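Local coordinates for flagellar hook associated protein type 3 FlgL (Legionella pneumophila subsp. pneumophila, PDB 5YTI), which probably serves as a structural junction protein of the bacterial flagellum, helping to join the hook to the filament, at residues A[222-227]-A[238-243]; A[206-211]-A[272-277]; A[200-205]-A[283-288]; A[184-189]-A[332-337]; A[190-195]-A[211-216]. All blocks are in the same frame, centred on the assembly; numbering follows the deposited sequence.

Contact 1: residues A[222-227]-A[238-243]; sequences DNYTMT and VMVSGT
Tyr224 to Thr227 run antiparallel to Val238 to Gly242, the two short strands inclined at 159° to each other, as the arms of a beta hairpin within a larger antiparallel sheet. Hydrogen-bonded pairs alternate with non-hydrogen-bonded ones: Thr225 pairs with Ser241 and Thr227 with Met239, each by bonds in both directions, while Tyr224 lies against Gly242 and Met226 against Val240. The link from Thr225 N to Ser241 O, at 2.8 Å, is nearly straight (168° at the hydrogen). Tyr224, Met226 and Val240 share the buried face. Met226, present as selenomethionine, starts out with CG anti to its backbone N (chi1 -174°), and CG lies 3.9 Å from Val240 CG2. A bend at chi3 then brings CE within 3.9 Å of that same Val240 CG2 and 4.1 Å of Val238 CG1. The other methyl of the valine, Val240 CG1, meets Tyr224 CD1 at 3.9 Å, so Val240 is wedged between two larger side chains. The hydroxyl of Tyr224 is hydrogen-bonded to Asn270 and to the carbonyl of Val220. Thr225, Thr227, Met239 and Ser241 occupy the other, more exposed face. Past the regular ladder, Thr243 N still donates to Asn223 O at 3.0 Å; Asn223 ND2 is hydrogen-bonded to Ser343 of the second subunit, while Asn223 CB rests 3.5 Å from Thr243 OG1.

Contact 2: residues A[206-211]-A[272-277]; sequences ASVSSG and MEMVVS
Met274, a selenomethionine, packs across Val208 and can be traced atom by atom. Its CB lies 4.0 Å from Ser209 OG. CG follows, set between the backbone N and the carbonyl carbon (chi1 69°), and touches Val208 CG1 at 4.0 Å. From there the chain bends at chi2 and again at chi3, leaving segment 206-211 behind: SE reaches Ile288 CD1 at 3.9 Å, and CE comes to 4.1 Å from CB of Met272, two residues back on its own strand. The backbones around Met274 form the antiparallel pairing of strand 207-213 with strand 272-277, which is the central strand of a three-stranded sheet. Ser207 and Ser277 exchange two main-chain hydrogen bonds, and Val208 and Val276 follow as a non-hydrogen-bonded pair with side chains on the buried face. Ser209 N then donates to Val275 O at 3.0 Å, but the return bond is made differently: Val275 N donates to Ser209 OG at 3.2 Å, the serine hydroxyl standing in where a strand carbonyl would usually accept. The side chain of Ser210 points away from strand 272-277, and the chain comes back at Gly211, whose positive phi of 58° suits glycine and whose CA lies 3.2 Å from Glu273 O. Regular pairing resumes with Ser212, which bonds to Glu273 through the backbone. Gln321 and Thr322 of helix 316-374 touch Ser207, and Asn325 touches Ser209.

Contact 3: residues A[200-205]-A[283-288]; sequences TPNTGT and GDSFSI
Asn202 and Asp284 lie across one another with amide and carboxylate planes 31° apart, and each side chain serves the backbone of the opposite segment. The carboxylate grips two successive main-chain N-H groups of the loop. Thr203 N reaches Asp284 OD1 at 2.8 Å almost in a straight line (175° at the hydrogen), and Gly204 N takes the syn lone pair of Asp284 OD2 at 2.7 Å. Thr203 OG1 adds a weak hydrogen bond to Asp284 OD1. In exchange, Asn202 OD1 accepts from Ser285 N at 2.8 Å, the donor standing above the carbonyl plane, while Asn202 ND2 donates to Ser285 O at 3.3 Å, an acceptor lying in the amide plane. One amide therefore meets both polar groups of a single residue's backbone. The same ND2 sits 3.3 Å above the plane of the Phe286 ring, over one face and displaced toward the rim near CZ and CE1, with amide and ring planes 74° apart. The contact ties the loop between strands 193-197 and 207-213 to the start of strand 285-290. That strand runs between 193-197 and 224-230, with Ser285 OG hydrogen-bonded to Thr198 and Phe286 packing on Phe228.

Contact 4: residues A[184-189]-A[332-337]; sequences MRIPSG and DSALGH
Ile186, in the connection from helix 179-184 to strand 193-197, plugs into the side of the long helix 316-374, where the helical and beta parts of the chain come together. In flagellin-family proteins, long helices from both ends of the chain build a helical bundle, and this helix is consistent with that role. Both branches of the isoleucine touch the helix. CG1 is set anti to the carbonyl carbon (chi1 -55°) and lies 4.1 Å from His337 CD2. CD1, at the end of that branch, reaches Ala334 CB at 3.9 Å and His337 CD2 also at 3.9 Å, while the CG2 branch rests on Ser333 CB at 4.0 Å. Ser333 and His337 are one turn apart on the helix, with Ala334 next to the serine, so the isoleucine spans a full turn. The His337 side chain crosses that of Ile186, its CG anti to the backbone N (chi1 167°), and its far nitrogen NE2 is hydrogen-bonded to the carbonyl of Asn181, which fixes the ring from the side of helix 179-184. Hydrophobic packing carries the contact across the two segments, and one polar tie has only its acceptor outside them: Gly189 N donates a hydrogen bond to the side chain of Gln330. Pro187 meets Pro187 of the second subunit, which also packs on Ser333 through its Arg192. Ile186 and Ser188 pair through the backbone with Glu294 and Lys292, just after strand 285-290. Ile296 of helix 296-307 touches both Ile186 and Ala334, and on another side of helix 316-374 Leu335 packs against helix 49-96.

Contact 5: residues A[190-195]-A[211-216]; sequences NGRFAI and GSVTNE
Arg192 and Glu216 meet through two bent side chains: the arginine sets CG anti to its carbonyl carbon and turns at chi2 and chi3, while the glutamate starts with CG anti to its backbone N (chi1 -165°) and bends at chi2. Their planar groups end up 19° apart, in an end-on, two-pronged salt bridge. Arg192 NH1 donates to the syn lone pair of Glu216 OE1 at 2.9 Å, and Arg192 NH2 to Glu216 OE2 at 3.0 Å, both acceptors close to the guanidinium plane. Val213 CG2 lies over one guanidinium face, displaced toward its rim, and also touches Phe193 CE1 at 3.8 Å, at the edge of that ring. Asn190 organises the other end. In an Asx turn its OD1 accepts from Arg192 N at 2.8 Å, and it takes a further bond from Phe193 N. Its ND2 donates to Gly211 O at 2.8 Å from well above that carbonyl plane, and stands 3.1 Å above the Phe193 ring, over its centre. The amide thus both shapes the entry to strand 193-197 and holds it against strand 207-213. Buried and paired charge for charge, the arginine has further partners in Phe219, by a cation-pi contact, and in the Asn190 carbonyl of the second subunit; Asp332 of that subunit lies near Glu216 OE1, a like charge that Arg192, among other groups, probably helps to offset.

Contacts 4 and 5 are the buried ones; contacts 1, 2 and 3 are partly open and lie farther from the chain centre. Two sheets recur. Contacts 1, 3 and 5 all reach the five-stranded sheet, contacts 1 and 3 on the adjacent strands 224-230 and 285-290, while contacts 2 and 5 share Gly211 on strand 207-213. Chemistry follows place: contacts 1 and 2 are backbone ladders with apolar inner faces, contact 3 fastens a loop to a strand start through side-chain-to-backbone hydrogen bonds, contact 4 is apolar packing on a helix, and contact 5 buries a salt bridge. Contacts 4 and 5 lie most heavily at the second subunit.

Contact 1: residues A[222-227]-A[238-243]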
# COMPACT_ATOMS: atom_id res chain seq x y z
N ASP A 222 1.61 1.68 -16.04
CA ASP A 222 2.61 2.26 -16.92
C ASP A 222 3.02 3.64 -16.41
O ASP A 222 2.38 4.22 -15.55
CB ASP A 222 2.07 2.36 -18.36
CG ASP A 222 3.17 2.45 -19.45
OD1 ASP A 222 4.38 2.50 -19.10
OD2 ASP A 222 2.80 2.49 -20.67
N ASN A 223 4.11 4.15 -16.96
CA ASN A 223 4.53 5.54 -16.78
C ASN A 223 4.00 6.38 -17.96
O ASN A 223 4.44 6.25 -19.13
CB ASN A 223 6.05 5.63 -16.71
CG ASN A 223 6.58 5.24 -15.38
OD1 ASN A 223 6.32 5.91 -14.42
ND2 ASN A 223 7.35 4.18 -15.32
N TYR A 224 3.05 7.24 -17.63
CA TYR A 224 2.27 7.95 -18.62
C TYR A 224 2.67 9.40 -18.63
O TYR A 224 3.04 9.95 -17.62
CB TYR A 224 0.75 7.82 -18.32
CG TYR A 224 0.19 6.43 -18.54
CD1 TYR A 224 -0.22 6.03 -19.79
CD2 TYR A 224 0.06 5.53 -17.50
CE1 TYR A 224 -0.72 4.76 -19.99
CE2 TYR A 224 -0.45 4.26 -17.68
CZ TYR A 224 -0.85 3.87 -18.94
OH TYR A 224 -1.37 2.59 -19.16
N THR A 225 2.57 10.01 -19.78
CA THR A 225 2.81 11.41 -19.90
C THR A 225 1.63 12.02 -20.65
O THR A 225 1.21 11.54 -21.71
CB THR A 225 4.15 11.64 -20.62
OG1 THR A 225 5.10 10.66 -20.15
CG2 THR A 225 4.65 13.08 -20.37
N MSE A 226 1.08 13.06 -20.03
CA MSE A 226 -0.06 13.78 -20.58
C MSE A 226 0.46 15.11 -21.04
O MSE A 226 1.07 15.87 -20.28
CB MSE A 226 -1.14 13.98 -19.51
CG MSE A 226 -2.42 14.61 -20.05
SE MSE A 226 -3.72 15.03 -18.62
CE MSE A 226 -4.79 13.47 -19.14
N THR A 227 0.23 15.40 -22.31
CA THR A 227 0.84 16.53 -22.95
C THR A 227 -0.32 17.28 -23.63
O THR A 227 -1.11 16.68 -24.39
CB THR A 227 1.96 16.05 -23.94
OG1 THR A 227 1.73 14.69 -24.32
CG2 THR A 227 3.37 16.04 -23.28
N VAL A 238 -5.58 17.05 -26.06
CA VAL A 238 -5.01 16.29 -24.94
C VAL A 238 -4.43 14.97 -25.43
O VAL A 238 -5.15 14.16 -26.07
CB VAL A 238 -6.08 15.97 -23.88
CG1 VAL A 238 -5.57 15.00 -22.81
CG2 VAL A 238 -6.55 17.24 -23.22
N MSE A 239 -3.16 14.76 -25.12
CA MSE A 239 -2.49 13.54 -25.57
C MSE A 239 -1.93 12.79 -24.43
O MSE A 239 -1.52 13.37 -23.43
CB MSE A 239 -1.44 13.92 -26.59
CG MSE A 239 -2.21 14.25 -27.85
SE MSE A 239 -1.03 14.82 -29.30
CE MSE A 239 -0.36 16.51 -28.51
N VAL A 240 -1.93 11.48 -24.56
CA VAL A 240 -1.34 10.62 -23.56
C VAL A 240 -0.61 9.47 -24.21
O VAL A 240 -1.12 8.81 -25.14
CB VAL A 240 -2.41 10.05 -22.59
CG1 VAL A 240 -1.84 8.96 -21.70
CG2 VAL A 240 -2.98 11.16 -21.72
N SER A 241 0.59 9.23 -23.72
CA SER A 241 1.35 8.10 -24.18
C SER A 241 2.13 7.62 -22.98
O SER A 241 2.02 8.20 -21.91
CB SER A 241 2.29 8.52 -25.29
OG SER A 241 3.28 9.36 -24.72
N GLY A 242 2.93 6.58 -23.16
CA GLY A 242 3.54 5.93 -22.02
C GLY A 242 4.65 5.02 -22.46
O GLY A 242 4.66 4.54 -23.58
N THR A 243 5.58 4.79 -21.55
CA THR A 243 6.78 4.10 -21.87
C THR A 243 6.45 2.80 -22.55
O THR A 243 6.93 2.58 -23.65
CB THR A 243 7.59 3.77 -20.63
OG1 THR A 243 7.64 4.91 -19.78
CG2 THR A 243 8.99 3.35 -21.03

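Contact 2: residues A[206-211]-A[272-277]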
# COMPACT_ATOMS: atom_id res chain seq x y z
N ALA A 206 -3.65 24.71 -15.55
CA ALA A 206 -4.22 23.39 -15.48
C ALA A 206 -3.97 22.70 -14.14
O ALA A 206 -2.87 22.78 -13.61
CB ALA A 206 -3.65 22.55 -16.61
N SER A 207 -4.98 22.00 -13.63
CA SER A 207 -4.85 21.17 -12.42
C SER A 207 -5.52 19.82 -12.66
O SER A 207 -6.35 19.71 -13.55
CB SER A 207 -5.47 21.88 -11.20
OG SER A 207 -6.10 23.11 -11.57
N VAL A 208 -5.16 18.80 -11.89
CA VAL A 208 -5.71 17.45 -12.12
C VAL A 208 -6.23 16.76 -10.85
O VAL A 208 -5.56 16.78 -9.82
CB VAL A 208 -4.66 16.50 -12.77
CG1 VAL A 208 -5.32 15.26 -13.34
CG2 VAL A 208 -3.85 17.21 -13.85
N SER A 209 -7.39 16.13 -10.95
CA SER A 209 -7.97 15.44 -9.81
C SER A 209 -7.08 14.24 -9.44
O SER A 209 -6.14 13.96 -10.15
CB SER A 209 -9.41 14.99 -10.14
OG SER A 209 -9.41 13.84 -10.95
N SER A 210 -7.34 13.57 -8.32
CA SER A 210 -6.60 12.36 -7.97
C SER A 210 -7.07 11.19 -8.85
O SER A 210 -6.32 10.20 -9.07
CB SER A 210 -6.73 12.02 -6.48
OG SER A 210 -8.08 11.93 -6.01
N GLY A 211 -8.32 11.31 -9.35
CA GLY A 211 -8.90 10.31 -10.24
C GLY A 211 -8.95 8.93 -9.62
O GLY A 211 -8.61 8.76 -8.45
N MSE A 272 -8.43 3.90 -16.31
CA MSE A 272 -8.34 5.00 -15.32
C MSE A 272 -9.12 6.19 -15.80
O MSE A 272 -9.23 6.40 -17.01
CB MSE A 272 -6.89 5.44 -15.08
CG MSE A 272 -5.92 4.33 -14.69
SE MSE A 272 -4.06 4.83 -15.13
CE MSE A 272 -3.20 3.34 -14.22
N GLU A 273 -9.67 6.98 -14.87
CA GLU A 273 -10.33 8.26 -15.20
C GLU A 273 -9.76 9.39 -14.32
O GLU A 273 -9.35 9.14 -13.19
CB GLU A 273 -11.87 8.16 -15.03
CG GLU A 273 -12.58 7.40 -16.17
CD GLU A 273 -14.10 7.32 -16.05
OE1 GLU A 273 -14.71 8.10 -15.26
OE2 GLU A 273 -14.69 6.48 -16.79
N MSE A 274 -9.71 10.61 -14.86
CA MSE A 274 -9.27 11.80 -14.12
C MSE A 274 -9.86 13.04 -14.75
O MSE A 274 -10.41 12.98 -15.85
CB MSE A 274 -7.75 11.90 -14.00
CG MSE A 274 -6.91 12.18 -15.27
SE MSE A 274 -5.31 11.00 -15.31
CE MSE A 274 -6.27 9.42 -15.99
N VAL A 275 -9.79 14.18 -14.07
CA VAL A 275 -10.46 15.38 -14.57
C VAL A 275 -9.55 16.58 -14.49
O VAL A 275 -9.01 16.87 -13.41
CB VAL A 275 -11.76 15.65 -13.77
CG1 VAL A 275 -12.28 17.07 -14.00
CG2 VAL A 275 -12.82 14.62 -14.15
N VAL A 276 -9.42 17.29 -15.62
CA VAL A 276 -8.52 18.44 -15.76
C VAL A 276 -9.24 19.79 -15.66
O VAL A 276 -10.19 20.00 -16.32
CB VAL A 276 -7.80 18.31 -17.10
CG1 VAL A 276 -6.79 19.42 -17.31
CG2 VAL A 276 -7.10 16.96 -17.18
N SER A 277 -8.80 20.70 -14.80
CA SER A 277 -9.51 21.97 -14.61
C SER A 277 -8.56 23.10 -14.97
O SER A 277 -7.34 22.89 -14.96
CB SER A 277 -9.98 22.16 -13.15
OG SER A 277 -10.59 20.99 -12.64

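Contact 3: residues A[200-205]-A[283-288]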
# COMPACT_ATOMS: atom_id res chain seq x y z
N THR A 200 9.46 19.99 -16.90
CA THR A 200 8.87 21.18 -17.58
C THR A 200 7.80 21.90 -16.74
O THR A 200 6.63 21.44 -16.68
CB THR A 200 8.18 20.76 -18.90
OG1 THR A 200 9.17 20.51 -19.90
CG2 THR A 200 7.13 21.83 -19.43
N PRO A 201 8.17 23.04 -16.12
CA PRO A 201 7.10 23.69 -15.39
C PRO A 201 6.00 24.01 -16.36
O PRO A 201 6.24 24.12 -17.57
CB PRO A 201 7.75 24.97 -14.84
CG PRO A 201 9.21 24.73 -14.89
CD PRO A 201 9.41 23.82 -16.08
N ASN A 202 4.80 24.11 -15.85
CA ASN A 202 3.69 24.46 -16.70
C ASN A 202 3.56 25.98 -16.76
O ASN A 202 3.91 26.70 -15.82
CB ASN A 202 2.42 23.75 -16.23
CG ASN A 202 2.49 22.25 -16.44
OD1 ASN A 202 3.21 21.74 -17.31
ND2 ASN A 202 1.75 21.52 -15.62
N THR A 203 3.09 26.46 -17.91
CA THR A 203 2.93 27.87 -18.16
C THR A 203 1.48 28.29 -17.93
O THR A 203 1.23 29.46 -17.60
CB THR A 203 3.41 28.21 -19.58
OG1 THR A 203 2.45 27.76 -20.53
CG2 THR A 203 4.75 27.53 -19.89
N GLY A 204 0.55 27.33 -18.07
CA GLY A 204 -0.90 27.55 -17.95
C GLY A 204 -1.49 27.32 -16.56
O GLY A 204 -0.76 27.29 -15.58
N THR A 205 -2.82 27.18 -16.46
CA THR A 205 -3.48 27.08 -15.13
C THR A 205 -4.16 25.72 -14.88
O THR A 205 -5.09 25.58 -14.08
CB THR A 205 -4.51 28.21 -14.89
OG1 THR A 205 -5.46 28.25 -15.96
CG2 THR A 205 -3.78 29.52 -14.78
N GLY A 283 2.13 22.46 -24.53
CA GLY A 283 3.42 22.06 -23.98
C GLY A 283 3.41 21.74 -22.49
O GLY A 283 4.29 21.02 -21.98
N ASP A 284 2.44 22.29 -21.77
CA ASP A 284 2.23 21.91 -20.39
C ASP A 284 2.08 20.40 -20.34
O ASP A 284 1.59 19.77 -21.29
CB ASP A 284 1.00 22.61 -19.80
CG ASP A 284 1.24 24.09 -19.52
OD1 ASP A 284 2.37 24.55 -19.81
OD2 ASP A 284 0.34 24.78 -19.01
N SER A 285 2.54 19.80 -19.25
CA SER A 285 2.49 18.35 -19.14
C SER A 285 2.35 17.91 -17.70
O SER A 285 2.77 18.61 -16.76
CB SER A 285 3.73 17.71 -19.78
OG SER A 285 4.93 18.32 -19.31
N PHE A 286 1.73 16.74 -17.55
CA PHE A 286 1.69 16.02 -16.29
C PHE A 286 2.17 14.57 -16.45
O PHE A 286 2.07 13.97 -17.52
CB PHE A 286 0.28 16.05 -15.70
CG PHE A 286 -0.24 17.44 -15.39
CD1 PHE A 286 0.10 18.08 -14.22
CD2 PHE A 286 -1.08 18.08 -16.26
CE1 PHE A 286 -0.38 19.35 -13.93
CE2 PHE A 286 -1.57 19.34 -15.98
CZ PHE A 286 -1.22 19.99 -14.81
N SER A 287 2.71 14.02 -15.39
CA SER A 287 3.19 12.64 -15.41
C SER A 287 2.28 11.76 -14.57
O SER A 287 1.78 12.20 -13.53
CB SER A 287 4.59 12.57 -14.85
OG SER A 287 4.96 11.24 -14.70
N ILE A 288 2.06 10.52 -15.00
CA ILE A 288 1.13 9.63 -14.28
C ILE A 288 1.68 8.19 -14.15
O ILE A 288 1.93 7.50 -15.15
CB ILE A 288 -0.24 9.57 -14.96
CG1 ILE A 288 -0.77 10.97 -15.25
CG2 ILE A 288 -1.21 8.79 -14.08
CD1 ILE A 288 -1.59 11.02 -16.51

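Contact 4: residues A[184-189]-A[332-337]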
# COMPACT_ATOMS: atom_id res chain seq x y z
N MSE A 184 5.15 3.23 7.24
CA MSE A 184 6.00 3.45 6.05
C MSE A 184 5.42 3.08 4.70
O MSE A 184 5.60 3.80 3.71
CB MSE A 184 7.35 2.77 6.17
CG MSE A 184 7.97 2.93 7.56
SE MSE A 184 8.80 4.69 7.87
CE MSE A 184 9.82 4.74 6.18
N ARG A 185 4.76 1.94 4.60
CA ARG A 185 4.33 1.49 3.28
C ARG A 185 2.86 1.76 3.09
O ARG A 185 2.02 1.03 3.58
CB ARG A 185 4.60 0.00 3.13
CG ARG A 185 5.97 -0.43 3.59
CD ARG A 185 7.07 0.48 3.10
NE ARG A 185 8.37 -0.11 3.38
CZ ARG A 185 9.52 0.38 2.93
NH1 ARG A 185 9.52 1.48 2.18
NH2 ARG A 185 10.66 -0.22 3.21
N ILE A 186 2.58 2.85 2.39
CA ILE A 186 1.22 3.33 2.16
C ILE A 186 1.29 3.88 0.78
O ILE A 186 2.20 4.65 0.47
CB ILE A 186 0.86 4.47 3.10
CG1 ILE A 186 1.07 4.02 4.53
CG2 ILE A 186 -0.57 4.91 2.89
CD1 ILE A 186 0.57 5.01 5.54
N PRO A 187 0.38 3.47 -0.08
CA PRO A 187 0.63 3.86 -1.45
C PRO A 187 0.29 5.33 -1.65
O PRO A 187 -0.63 5.90 -1.01
CB PRO A 187 -0.29 2.94 -2.27
CG PRO A 187 -0.86 1.96 -1.29
CD PRO A 187 -0.85 2.68 0.03
N SER A 188 1.08 5.92 -2.54
CA SER A 188 0.94 7.31 -2.92
C SER A 188 -0.17 7.48 -3.93
O SER A 188 -0.69 6.50 -4.48
CB SER A 188 2.22 7.80 -3.55
OG SER A 188 2.63 6.92 -4.61
N GLY A 189 -0.51 8.73 -4.20
CA GLY A 189 -1.58 9.05 -5.14
C GLY A 189 -2.89 8.63 -4.52
O GLY A 189 -3.06 8.62 -3.27
N ASP A 332 -5.65 10.55 3.40
CA ASP A 332 -6.77 9.65 3.58
C ASP A 332 -6.33 8.21 3.56
O ASP A 332 -6.71 7.45 4.43
CB ASP A 332 -7.84 9.84 2.51
CG ASP A 332 -8.63 11.12 2.69
OD1 ASP A 332 -8.35 11.83 3.69
OD2 ASP A 332 -9.50 11.43 1.84
N SER A 333 -5.55 7.83 2.54
CA SER A 333 -5.03 6.46 2.44
C SER A 333 -4.45 6.01 3.78
O SER A 333 -4.56 4.84 4.14
CB SER A 333 -3.93 6.40 1.38
OG SER A 333 -4.43 6.03 0.10
N ALA A 334 -3.86 6.96 4.49
CA ALA A 334 -3.18 6.73 5.72
C ALA A 334 -4.14 6.75 6.89
O ALA A 334 -3.99 6.01 7.84
CB ALA A 334 -2.12 7.79 5.92
N LEU A 335 -5.11 7.64 6.87
CA LEU A 335 -6.16 7.54 7.83
C LEU A 335 -6.71 6.14 7.71
O LEU A 335 -6.80 5.45 8.69
CB LEU A 335 -7.27 8.53 7.55
CG LEU A 335 -7.24 9.77 8.42
CD1 LEU A 335 -8.02 10.88 7.73
CD2 LEU A 335 -7.83 9.46 9.79
N GLY A 336 -7.05 5.71 6.50
CA GLY A 336 -7.68 4.41 6.33
C GLY A 336 -6.78 3.27 6.77
O GLY A 336 -7.21 2.30 7.44
N HIS A 337 -5.51 3.37 6.42
CA HIS A 337 -4.60 2.29 6.67
C HIS A 337 -4.47 2.04 8.15
O HIS A 337 -4.36 0.90 8.60
CB HIS A 337 -3.26 2.63 6.10
CG HIS A 337 -2.19 1.72 6.57
ND1 HIS A 337 -2.19 0.38 6.28
CD2 HIS A 337 -1.09 1.95 7.33
CE1 HIS A 337 -1.13 -0.18 6.83
NE2 HIS A 337 -0.45 0.75 7.49

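Contact 5: residues A[190-195]-A[211-216]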
# COMPACT_ATOMS: atom_id res chain seq x y z
N ASN A 190 -3.79 8.21 -5.40
CA ASN A 190 -5.11 7.78 -5.00
C ASN A 190 -5.08 6.36 -4.55
O ASN A 190 -6.15 5.78 -4.30
CB ASN A 190 -6.08 7.88 -6.17
CG ASN A 190 -5.62 7.11 -7.37
OD1 ASN A 190 -4.85 6.17 -7.25
ND2 ASN A 190 -6.06 7.54 -8.55
N GLY A 191 -3.89 5.78 -4.52
CA GLY A 191 -3.70 4.43 -4.04
C GLY A 191 -3.26 3.50 -5.13
O GLY A 191 -2.66 2.45 -4.87
N ARG A 192 -3.55 3.88 -6.37
CA ARG A 192 -3.19 3.08 -7.52
C ARG A 192 -2.30 3.86 -8.50
O ARG A 192 -1.32 3.30 -9.03
CB ARG A 192 -4.46 2.58 -8.22
CG ARG A 192 -5.29 1.65 -7.36
CD ARG A 192 -4.55 0.33 -7.08
NE ARG A 192 -4.35 -0.45 -8.30
CZ ARG A 192 -5.32 -1.12 -8.92
NH1 ARG A 192 -5.04 -1.80 -10.02
NH2 ARG A 192 -6.55 -1.12 -8.44
N PHE A 193 -2.65 5.13 -8.75
CA PHE A 193 -1.77 6.03 -9.52
C PHE A 193 -1.60 7.46 -8.98
O PHE A 193 -2.50 8.06 -8.36
CB PHE A 193 -2.14 6.07 -11.01
CG PHE A 193 -3.57 6.44 -11.26
CD1 PHE A 193 -4.56 5.45 -11.32
CD2 PHE A 193 -3.94 7.75 -11.44
CE1 PHE A 193 -5.90 5.79 -11.54
CE2 PHE A 193 -5.27 8.09 -11.65
CZ PHE A 193 -6.25 7.10 -11.71
N ALA A 194 -0.41 8.00 -9.24
CA ALA A 194 -0.03 9.31 -8.74
C ALA A 194 0.26 10.27 -9.88
O ALA A 194 0.61 9.83 -10.97
CB ALA A 194 1.18 9.19 -7.84
N ILE A 195 0.10 11.56 -9.62
CA ILE A 195 0.22 12.61 -10.63
C ILE A 195 1.02 13.82 -10.15
O ILE A 195 0.61 14.53 -9.22
CB ILE A 195 -1.15 13.10 -11.05
CG1 ILE A 195 -1.97 11.92 -11.53
CG2 ILE A 195 -1.01 14.15 -12.13
CD1 ILE A 195 -3.42 12.27 -11.72
N GLY A 211 -8.32 11.31 -9.35
CA GLY A 211 -8.90 10.31 -10.24
C GLY A 211 -8.95 8.93 -9.62
O GLY A 211 -8.61 8.76 -8.45
N SER A 212 -9.39 7.92 -10.38
CA SER A 212 -9.42 6.55 -9.87
C SER A 212 -9.42 5.50 -11.00
O SER A 212 -9.70 5.80 -12.15
CB SER A 212 -10.71 6.33 -9.09
OG SER A 212 -11.74 5.91 -10.00
N VAL A 213 -9.15 4.25 -10.64
CA VAL A 213 -9.37 3.11 -11.51
C VAL A 213 -10.86 2.74 -11.50
O VAL A 213 -11.40 2.38 -10.43
CB VAL A 213 -8.59 1.88 -11.03
CG1 VAL A 213 -8.95 0.65 -11.86
CG2 VAL A 213 -7.10 2.17 -11.04
N THR A 214 -11.49 2.84 -12.67
CA THR A 214 -12.92 2.57 -12.83
C THR A 214 -13.14 1.24 -13.52
O THR A 214 -14.21 0.66 -13.38
CB THR A 214 -13.65 3.62 -13.70
OG1 THR A 214 -13.16 3.53 -15.04
CG2 THR A 214 -13.45 5.03 -13.19
N ASN A 215 -12.17 0.76 -14.28
CA ASN A 215 -12.32 -0.55 -14.87
C ASN A 215 -11.06 -1.43 -14.67
O ASN A 215 -10.12 -1.41 -15.45
CB ASN A 215 -12.74 -0.39 -16.33
CG ASN A 215 -13.06 -1.71 -16.99
OD1 ASN A 215 -12.39 -2.73 -16.74
ND2 ASN A 215 -14.07 -1.71 -17.86
N GLU A 216 -11.09 -2.24 -13.62
CA GLU A 216 -9.96 -3.07 -13.22
C GLU A 216 -9.43 -3.98 -14.33
O GLU A 216 -8.21 -4.23 -14.41
CB GLU A 216 -10.34 -3.93 -12.03
CG GLU A 216 -9.16 -4.53 -11.35
CD GLU A 216 -8.22 -3.47 -10.81
OE1 GLU A 216 -7.04 -3.53 -11.17
OE2 GLU A 216 -8.66 -2.57 -10.04